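Putative uncharacterized protein (Chaetomium thermophilum, PDB 4XRI) probably serves as an importin-beta nuclear transport receptor, a flexible HEAT-repeat protein that carries protein cargo into the nucleus and is expected to bind a small GTPase. Local coordinates at residues H61-A66 against S111-A116; T48-L53 against I68-A73; T588-T593 against F630-A635. The protein carries 2 engineered substitutions. All coordinates share one frame; numbering follows the deposited sequence.

Near the N terminus the chain runs through 48-53, turns back, and passes 61-66 before reaching 68-73, which closes contact 2 over a short loop of 14 residues. Helix 60-72 thus serves both N-terminal contacts: its first turns wait 44 more residues for 111-116 to close contact 1. The two contacts therefore cross along the chain, and they touch in space, Arg63 NE lying 2.9 Å from Leu53 O, so that helices 42-54, 60-72 and 114-131 form one continuous packing. Contact 3 follows in series, joining helices 573-597 and 625-640 on the opposite side of the chain's centre, about 58 Å from contact 1 between centres.

Contact 1: residues H61-A66 against S111-A116; sequences HIRAAA and SPNSKA. Engineered in segment 111-116: Pro112 (natural residue Ser). With SO4 (sulfate ion), chain C; SO4 (sulfate ion), chain I.
Ser111 OG is gripped three times: by Asn113 N at 3.2 Å (N-H...O 152°), by Arg63 NH1 through a weak, bent bond of 3.3 Å (127°), and by the carboxylate of Glu56. The hydroxyl, anti to its own backbone N, accepts from the N-H two residues on, past the engineered Pro112, an ST turn. Arg63 is bent at chi3 (68°) so that its guanidinium reaches this turn while lying flat over Ala116, whose CB sits 3.3 Å above the centre of the plane. A methyl suits that face, since it covers the charge without competing for its N-H groups; NE goes to Leu53 O, and NH1 also forms a salt bridge with Glu56. The turn delivers the chain to Asn113, the N-cap of helix 114-131, whose OD1 accepts from Ala116 N at 3.0 Å in the carbonyl plane. Helices 60-72 and 114-131 are neighbours in the all-helical solenoid of importin-beta, and small residues let them close: the CA atoms of Ala64 and Ala116 are 5.0 Å apart. Beside these helix starts a sulfate, probably from the crystallisation liquor, bridges the two segments. Its O2 accepts from His61 N and, at a very short 2.4 Å, from His61 ND1, while extended Lys115 brings NZ to within 2.8 Å of O4. His61 NE2 also bonds to Glu17, consistent with a protonated ring.

Contact 2: residues T48-L53 against I68-A73; sequences TLVQAL and IALKNA
Leu49 and Leu70 form the centre of this buried, wholly apolar contact, their CB atoms 4.0 Å apart. With CG beside the backbone N (chi1 -75°) and chi2 extended, Leu49 lays CD1 against the backbone of the opposing helix, 3.5 Å from Leu70 N and 3.8 Å from Ala69 CB. Alanine fits that place because a single methyl lets the leucine tip settle close to the main chain. Leu70 has CG anti to its backbone N (chi1 177°), which carries CD2 to Val50; the two side chains run alongside each other in the same direction, with Leu70 CD2 3.7 Å from Val50 CB. Val50 holds CG1 in the crowded position between N and the carbonyl carbon, so that CG2 also meets Leu70 CD2. Leu53 CD2, one turn on from Leu49, makes a looser touch with Leu70 CD2 at 4.5 Å. In the next shell, helix 95-108 backs Val50 with Val101 and Leu104, while helix 114-131 places Val123 against Leu70 and Ala119 against Leu53. Ile12 of helix 11-19 meets Leu49, so the leucines are enclosed from several helices. The axes of the two short segments approach to 9.0 Å and run 147° apart, and a brief loop joins helices 42-54 and 60-72: an antiparallel helical hairpin, the recurring element of HEAT-repeat solenoids.

Contact 3: residues T588-T593 against F630-A635; sequences TVLQAT and FAAISA
Two anti torsions, chi1 -179° and chi2 -173°, stretch Gln591 out from its helix and carry it across the face of helix 630-635 as an extended arm. Its stem and its amide find different partners. CB lies over Ala632 CA, CG meets Ala635 CB at 4.0 Å, and the amide end reaches Ala631, with OE1 3.4 Å from Ala631 CB. Ala631, Ala632 and Ala635 thus give a shallow, methyl-lined surface on which the long, thin side chain can rest, its aliphatic part matched to methyl groups. The amide bonds elsewhere: NE2 is held by Gln595 OE1, one turn further along the same helix, which should restrain the rotation of the amide. Small residues also set how close the backbones come, since the CA atoms of Gln591 and Ala632 are only 4.5 Å apart. Leu590 adds an apolar touch on the flank; its CB points to the side of the contact, yet with CG anti to the backbone N its CD2 comes to 4.5 Å from Ala632 CB, and Leu560 of helix 546-567 and Leu612 of helix 605-616 pack against Leu590 and Ala632. Buried Thr593 settles its hydroxyl within its own helix, donating to a lone pair of Leu590 O at 2.6 Å. Beyond the pair, helix 524-539 packs on Ala592 and helix 665-682 on Phe630. The segment axes pass 8.7 Å apart and only 10° from parallel, with helix 605-616 between them in sequence; such parallel stacking of every second helix within a layer is characteristic of an alpha-solenoid, here the HEAT-repeat superhelix of importin-beta.

Contact 1: residues H61-A66 against S111-A116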
loop_
_atom_site.group_PDB
_atom_site.type_symbol
_atom_site.label_atom_id
_atom_site.label_comp_id
_atom_site.label_asym_id
_atom_site.label_seq_id
_atom_site.Cartn_x
_atom_site.Cartn_y
_atom_site.Cartn_z
ATOM N N HIS A 61 -4.679 -35.341 11.035
ATOM C CA HIS A 61 -5.420 -34.129 10.708
ATOM C C HIS A 61 -6.451 -33.794 11.784
ATOM O O HIS A 61 -6.750 -32.622 12.020
ATOM C CB HIS A 61 -6.096 -34.261 9.339
ATOM C CG HIS A 61 -7.187 -35.286 9.290
ATOM N ND1 HIS A 61 -6.945 -36.620 9.041
ATOM C CD2 HIS A 61 -8.527 -35.169 9.443
ATOM C CE1 HIS A 61 -8.089 -37.282 9.050
ATOM N NE2 HIS A 61 -9.064 -36.424 9.291
ATOM N N ILE A 62 -6.980 -34.818 12.445
ATOM C CA ILE A 62 -7.886 -34.602 13.568
ATOM C C ILE A 62 -7.128 -33.992 14.742
ATOM O O ILE A 62 -7.580 -33.020 15.353
ATOM C CB ILE A 62 -8.562 -35.910 14.023
ATOM C CG1 ILE A 62 -9.444 -36.468 12.906
ATOM C CG2 ILE A 62 -9.392 -35.671 15.280
ATOM C CD1 ILE A 62 -10.521 -35.509 12.449
ATOM N N ARG A 63 -5.972 -34.572 15.048
ATOM C CA ARG A 63 -5.136 -34.105 16.147
ATOM C C ARG A 63 -4.665 -32.675 15.918
ATOM O O ARG A 63 -4.649 -31.863 16.843
ATOM C CB ARG A 63 -3.933 -35.031 16.329
ATOM C CG ARG A 63 -4.310 -36.471 16.610
ATOM C CD ARG A 63 -3.086 -37.360 16.661
ATOM N NE ARG A 63 -2.238 -37.065 17.812
ATOM C CZ ARG A 63 -1.093 -37.686 18.071
ATOM N NH1 ARG A 63 -0.654 -38.632 17.252
ATOM N NH2 ARG A 63 -0.382 -37.353 19.141
ATOM N N ALA A 64 -4.274 -32.377 14.681
ATOM C CA ALA A 64 -3.857 -31.031 14.315
ATOM C C ALA A 64 -5.005 -30.055 14.523
ATOM O O ALA A 64 -4.825 -28.986 15.103
ATOM C CB ALA A 64 -3.374 -30.992 12.870
ATOM N N ALA A 65 -6.188 -30.442 14.050
ATOM C CA ALA A 65 -7.396 -29.637 14.205
ATOM C C ALA A 65 -7.679 -29.334 15.672
ATOM O O ALA A 65 -8.029 -28.208 16.026
ATOM C CB ALA A 65 -8.583 -30.347 13.578
ATOM N N ALA A 66 -7.516 -30.348 16.516
ATOM C CA ALA A 66 -7.705 -30.199 17.955
ATOM C C ALA A 66 -6.697 -29.215 18.533
ATOM O O ALA A 66 -7.046 -28.352 19.339
ATOM C CB ALA A 66 -7.585 -31.547 18.650
ATOM N N SER A 111 5.540 -37.099 19.593
ATOM C CA SER A 111 4.722 -37.914 18.698
ATOM C C SER A 111 5.364 -38.100 17.327
ATOM O O SER A 111 5.856 -37.143 16.736
ATOM C CB SER A 111 3.333 -37.290 18.531
ATOM O OG SER A 111 2.553 -38.039 17.614
ATOM N N PRO A 112 5.356 -39.343 16.818
ATOM C CA PRO A 112 5.863 -39.642 15.476
ATOM C C PRO A 112 4.973 -39.053 14.385
ATOM O O PRO A 112 5.371 -39.012 13.223
ATOM C CB PRO A 112 5.858 -41.175 15.429
ATOM C CG PRO A 112 4.828 -41.573 16.415
ATOM C CD PRO A 112 4.907 -40.556 17.519
ATOM N N ASN A 113 3.780 -38.600 14.761
ATOM C CA ASN A 113 2.907 -37.902 13.828
ATOM C C ASN A 113 3.289 -36.427 13.732
ATOM O O ASN A 113 3.147 -35.672 14.694
ATOM C CB ASN A 113 1.443 -38.044 14.242
ATOM C CG ASN A 113 0.488 -37.494 13.200
ATOM O OD1 ASN A 113 0.082 -36.333 13.265
ATOM N ND2 ASN A 113 0.127 -38.329 12.230
ATOM N N SER A 114 3.776 -36.031 12.561
ATOM C CA SER A 114 4.312 -34.690 12.352
ATOM C C SER A 114 3.276 -33.589 12.555
ATOM O O SER A 114 3.584 -32.532 13.105
ATOM C CB SER A 114 4.910 -34.576 10.947
ATOM O OG SER A 114 6.089 -35.351 10.837
ATOM N N LYS A 115 2.050 -33.836 12.106
ATOM C CA LYS A 115 0.995 -32.835 12.207
ATOM C C LYS A 115 0.602 -32.567 13.657
ATOM O O LYS A 115 0.364 -31.420 14.042
ATOM C CB LYS A 115 -0.225 -33.268 11.394
ATOM C CG LYS A 115 0.036 -33.304 9.897
ATOM C CD LYS A 115 -1.183 -33.756 9.117
ATOM C CE LYS A 115 -0.888 -33.787 7.623
ATOM N NZ LYS A 115 -2.033 -34.322 6.838
ATOM N N ALA A 116 0.542 -33.628 14.458
ATOM C CA ALA A 116 0.244 -33.495 15.878
ATOM C C ALA A 116 1.374 -32.757 16.586
ATOM O O ALA A 116 1.132 -31.884 17.421
ATOM C CB ALA A 116 0.023 -34.860 16.507
HETATM S S SO4 C . -3.913 -37.538 7.815
HETATM O O1 SO4 C . -4.677 -36.903 6.746
HETATM O O2 SO4 C . -4.762 -37.677 8.995
HETATM O O3 SO4 C . -3.471 -38.859 7.381
HETATM O O4 SO4 C . -2.747 -36.720 8.135
HETATM S S SO4 I . 6.982 -38.324 9.081
HETATM O O1 SO4 I . 6.104 -38.330 10.248
HETATM O O2 SO4 I . 6.265 -37.759 7.942
HETATM O O3 SO4 I . 8.166 -37.515 9.363
HETATM O O4 SO4 I . 7.392 -39.691 8.773
#

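Contact 2: residues T48-L53 against I68-A73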
loop_
_atom_site.group_PDB
_atom_site.type_symbol
_atom_site.label_atom_id
_atom_site.label_comp_id
_atom_site.label_asym_id
_atom_site.label_seq_id
_atom_site.Cartn_x
_atom_site.Cartn_y
_atom_site.Cartn_z
ATOM N N THR A 48 -10.525 -31.421 26.784
ATOM C CA THR A 48 -11.007 -32.241 25.679
ATOM C C THR A 48 -10.113 -32.107 24.452
ATOM O O THR A 48 -9.724 -33.100 23.835
ATOM C CB THR A 48 -12.449 -31.862 25.286
ATOM O OG1 THR A 48 -13.309 -31.999 26.424
ATOM C CG2 THR A 48 -12.949 -32.762 24.164
ATOM N N LEU A 49 -9.778 -30.866 24.119
ATOM C CA LEU A 49 -8.985 -30.573 22.931
ATOM C C LEU A 49 -7.545 -31.063 23.042
ATOM O O LEU A 49 -7.005 -31.634 22.093
ATOM C CB LEU A 49 -8.996 -29.071 22.647
ATOM C CG LEU A 49 -10.289 -28.520 22.052
ATOM C CD1 LEU A 49 -10.147 -27.029 21.804
ATOM C CD2 LEU A 49 -10.630 -29.252 20.765
ATOM N N VAL A 50 -6.923 -30.844 24.196
ATOM C CA VAL A 50 -5.535 -31.249 24.377
ATOM C C VAL A 50 -5.426 -32.772 24.454
ATOM O O VAL A 50 -4.407 -33.351 24.074
ATOM C CB VAL A 50 -4.902 -30.607 25.639
ATOM C CG1 VAL A 50 -5.447 -31.227 26.917
ATOM C CG2 VAL A 50 -3.384 -30.725 25.587
ATOM N N GLN A 51 -6.485 -33.421 24.931
ATOM C CA GLN A 51 -6.501 -34.877 25.011
ATOM C C GLN A 51 -6.618 -35.481 23.618
ATOM O O GLN A 51 -5.968 -36.481 23.305
ATOM C CB GLN A 51 -7.644 -35.362 25.903
ATOM C CG GLN A 51 -7.317 -35.331 27.387
ATOM C CD GLN A 51 -8.486 -35.758 28.255
ATOM O OE1 GLN A 51 -9.636 -35.416 27.979
ATOM N NE2 GLN A 51 -8.197 -36.513 29.309
ATOM N N ALA A 52 -7.449 -34.862 22.784
ATOM C CA ALA A 52 -7.619 -35.294 21.400
ATOM C C ALA A 52 -6.341 -35.054 20.605
ATOM O O ALA A 52 -6.023 -35.794 19.674
ATOM C CB ALA A 52 -8.788 -34.571 20.758
ATOM N N LEU A 53 -5.613 -34.013 20.987
ATOM C CA LEU A 53 -4.328 -33.707 20.376
ATOM C C LEU A 53 -3.280 -34.750 20.759
ATOM O O LEU A 53 -2.434 -35.126 19.947
ATOM C CB LEU A 53 -3.863 -32.308 20.792
ATOM C CG LEU A 53 -2.400 -31.939 20.545
ATOM C CD1 LEU A 53 -2.079 -31.944 19.058
ATOM C CD2 LEU A 53 -2.079 -30.583 21.167
ATOM N N ILE A 68 -5.028 -26.850 16.928
ATOM C CA ILE A 68 -5.272 -25.507 16.416
ATOM C C ILE A 68 -6.407 -24.841 17.178
ATOM O O ILE A 68 -6.307 -23.677 17.571
ATOM C CB ILE A 68 -5.614 -25.517 14.911
ATOM C CG1 ILE A 68 -4.449 -26.091 14.109
ATOM C CG2 ILE A 68 -5.942 -24.113 14.431
ATOM C CD1 ILE A 68 -3.121 -25.461 14.436
ATOM N N ALA A 69 -7.483 -25.592 17.388
ATOM C CA ALA A 69 -8.633 -25.105 18.141
ATOM C C ALA A 69 -8.231 -24.734 19.562
ATOM O O ALA A 69 -8.673 -23.720 20.100
ATOM C CB ALA A 69 -9.740 -26.151 18.158
ATOM N N LEU A 70 -7.385 -25.567 20.158
ATOM C CA LEU A 70 -6.863 -25.328 21.499
ATOM C C LEU A 70 -6.041 -24.047 21.544
ATOM O O LEU A 70 -6.209 -23.220 22.440
ATOM C CB LEU A 70 -6.015 -26.515 21.958
ATOM C CG LEU A 70 -5.329 -26.399 23.319
ATOM C CD1 LEU A 70 -6.353 -26.258 24.431
ATOM C CD2 LEU A 70 -4.433 -27.609 23.558
ATOM N N LYS A 71 -5.151 -23.897 20.569
ATOM C CA LYS A 71 -4.342 -22.692 20.431
ATOM C C LYS A 71 -5.222 -21.451 20.328
ATOM O O LYS A 71 -4.962 -20.435 20.973
ATOM C CB LYS A 71 -3.431 -22.799 19.201
ATOM C CG LYS A 71 -2.529 -21.591 18.965
ATOM C CD LYS A 71 -3.080 -20.668 17.883
ATOM C CE LYS A 71 -3.196 -21.373 16.541
ATOM N NZ LYS A 71 -3.679 -20.446 15.477
ATOM N N ASN A 72 -6.269 -21.548 19.515
ATOM C CA ASN A 72 -7.170 -20.427 19.282
ATOM C C ASN A 72 -8.081 -20.132 20.466
ATOM O O ASN A 72 -8.781 -19.119 20.483
ATOM C CB ASN A 72 -8.026 -20.689 18.044
ATOM C CG ASN A 72 -7.237 -20.586 16.756
ATOM O OD1 ASN A 72 -6.197 -19.932 16.704
ATOM N ND2 ASN A 72 -7.734 -21.227 15.706
ATOM N N ALA A 73 -8.073 -21.018 21.456
ATOM C CA ALA A 73 -8.931 -20.848 22.620
ATOM C C ALA A 73 -8.403 -19.755 23.543
ATOM O O ALA A 73 -9.149 -19.203 24.352
ATOM C CB ALA A 73 -9.068 -22.157 23.377
#

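Contact 3: residues T588-T593 against F630-A635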
loop_
_atom_site.group_PDB
_atom_site.type_symbol
_atom_site.label_atom_id
_atom_site.label_comp_id
_atom_site.label_asym_id
_atom_site.label_seq_id
_atom_site.Cartn_x
_atom_site.Cartn_y
_atom_site.Cartn_z
ATOM N N THR A 588 -16.105 8.236 -15.077
ATOM C CA THR A 588 -14.705 8.642 -15.113
ATOM C C THR A 588 -14.397 9.455 -16.366
ATOM O O THR A 588 -13.749 10.497 -16.299
ATOM C CB THR A 588 -13.765 7.421 -15.055
ATOM O OG1 THR A 588 -13.876 6.794 -13.771
ATOM C CG2 THR A 588 -12.316 7.843 -15.283
ATOM N N VAL A 589 -14.870 8.971 -17.510
ATOM C CA VAL A 589 -14.683 9.667 -18.775
ATOM C C VAL A 589 -15.452 10.982 -18.785
ATOM O O VAL A 589 -14.924 12.013 -19.202
ATOM C CB VAL A 589 -15.140 8.809 -19.973
ATOM C CG1 VAL A 589 -14.957 9.580 -21.267
ATOM C CG2 VAL A 589 -14.363 7.503 -20.020
ATOM N N LEU A 590 -16.704 10.933 -18.334
ATOM C CA LEU A 590 -17.529 12.132 -18.239
ATOM C C LEU A 590 -16.829 13.199 -17.403
ATOM O O LEU A 590 -16.741 14.362 -17.806
ATOM C CB LEU A 590 -18.899 11.807 -17.638
ATOM C CG LEU A 590 -19.793 13.030 -17.416
ATOM C CD1 LEU A 590 -20.142 13.678 -18.746
ATOM C CD2 LEU A 590 -21.053 12.672 -16.641
ATOM N N GLN A 591 -16.328 12.786 -16.242
ATOM C CA GLN A 591 -15.575 13.667 -15.354
ATOM C C GLN A 591 -14.405 14.328 -16.079
ATOM O O GLN A 591 -14.139 15.516 -15.892
ATOM C CB GLN A 591 -15.069 12.883 -14.140
ATOM C CG GLN A 591 -14.293 13.708 -13.126
ATOM C CD GLN A 591 -13.682 12.855 -12.032
ATOM O OE1 GLN A 591 -14.097 11.718 -11.812
ATOM N NE2 GLN A 591 -12.681 13.396 -11.346
ATOM N N ALA A 592 -13.726 13.552 -16.919
ATOM C CA ALA A 592 -12.582 14.044 -17.680
ATOM C C ALA A 592 -12.994 15.140 -18.658
ATOM O O ALA A 592 -12.330 16.172 -18.761
ATOM C CB ALA A 592 -11.908 12.901 -18.421
ATOM N N THR A 593 -14.100 14.916 -19.364
ATOM C CA THR A 593 -14.594 15.886 -20.333
ATOM C C THR A 593 -15.082 17.154 -19.642
ATOM O O THR A 593 -14.913 18.256 -20.164
ATOM C CB THR A 593 -15.739 15.311 -21.188
ATOM O OG1 THR A 593 -16.833 14.940 -20.341
ATOM C CG2 THR A 593 -15.268 14.093 -21.973
ATOM N N PHE A 630 -20.353 11.234 -7.658
ATOM C CA PHE A 630 -19.995 12.396 -6.851
ATOM C C PHE A 630 -18.774 13.121 -7.411
ATOM O O PHE A 630 -18.712 14.352 -7.412
ATOM C CB PHE A 630 -19.742 11.977 -5.402
ATOM C CG PHE A 630 -20.966 12.045 -4.531
ATOM C CD1 PHE A 630 -22.126 11.377 -4.888
ATOM C CD2 PHE A 630 -20.957 12.777 -3.356
ATOM C CE1 PHE A 630 -23.254 11.440 -4.092
ATOM C CE2 PHE A 630 -22.081 12.844 -2.556
ATOM C CZ PHE A 630 -23.231 12.175 -2.923
ATOM N N ALA A 631 -17.811 12.345 -7.896
ATOM C CA ALA A 631 -16.596 12.899 -8.482
ATOM C C ALA A 631 -16.918 13.698 -9.738
ATOM O O ALA A 631 -16.339 14.760 -9.980
ATOM C CB ALA A 631 -15.605 11.792 -8.797
ATOM N N ALA A 632 -17.856 13.180 -10.526
ATOM C CA ALA A 632 -18.303 13.847 -11.743
ATOM C C ALA A 632 -19.088 15.117 -11.416
ATOM O O ALA A 632 -18.940 16.138 -12.088
ATOM C CB ALA A 632 -19.145 12.906 -12.584
ATOM N N ILE A 633 -19.915 15.048 -10.377
ATOM C CA ILE A 633 -20.699 16.199 -9.944
ATOM C C ILE A 633 -19.787 17.299 -9.404
ATOM O O ILE A 633 -19.989 18.485 -9.680
ATOM C CB ILE A 633 -21.730 15.804 -8.870
ATOM C CG1 ILE A 633 -22.800 14.892 -9.473
ATOM C CG2 ILE A 633 -22.383 17.040 -8.267
ATOM C CD1 ILE A 633 -23.776 14.343 -8.460
ATOM N N SER A 634 -18.778 16.893 -8.638
ATOM C CA SER A 634 -17.775 17.819 -8.125
ATOM C C SER A 634 -17.099 18.568 -9.265
ATOM O O SER A 634 -16.870 19.777 -9.181
ATOM C CB SER A 634 -16.727 17.076 -7.294
ATOM O OG SER A 634 -15.624 17.914 -6.998
ATOM N N ALA A 635 -16.787 17.835 -10.329
ATOM C CA ALA A 635 -16.188 18.416 -11.526
ATOM C C ALA A 635 -17.113 19.457 -12.142
ATOM O O ALA A 635 -16.680 20.551 -12.509
ATOM C CB ALA A 635 -15.867 17.333 -12.535
#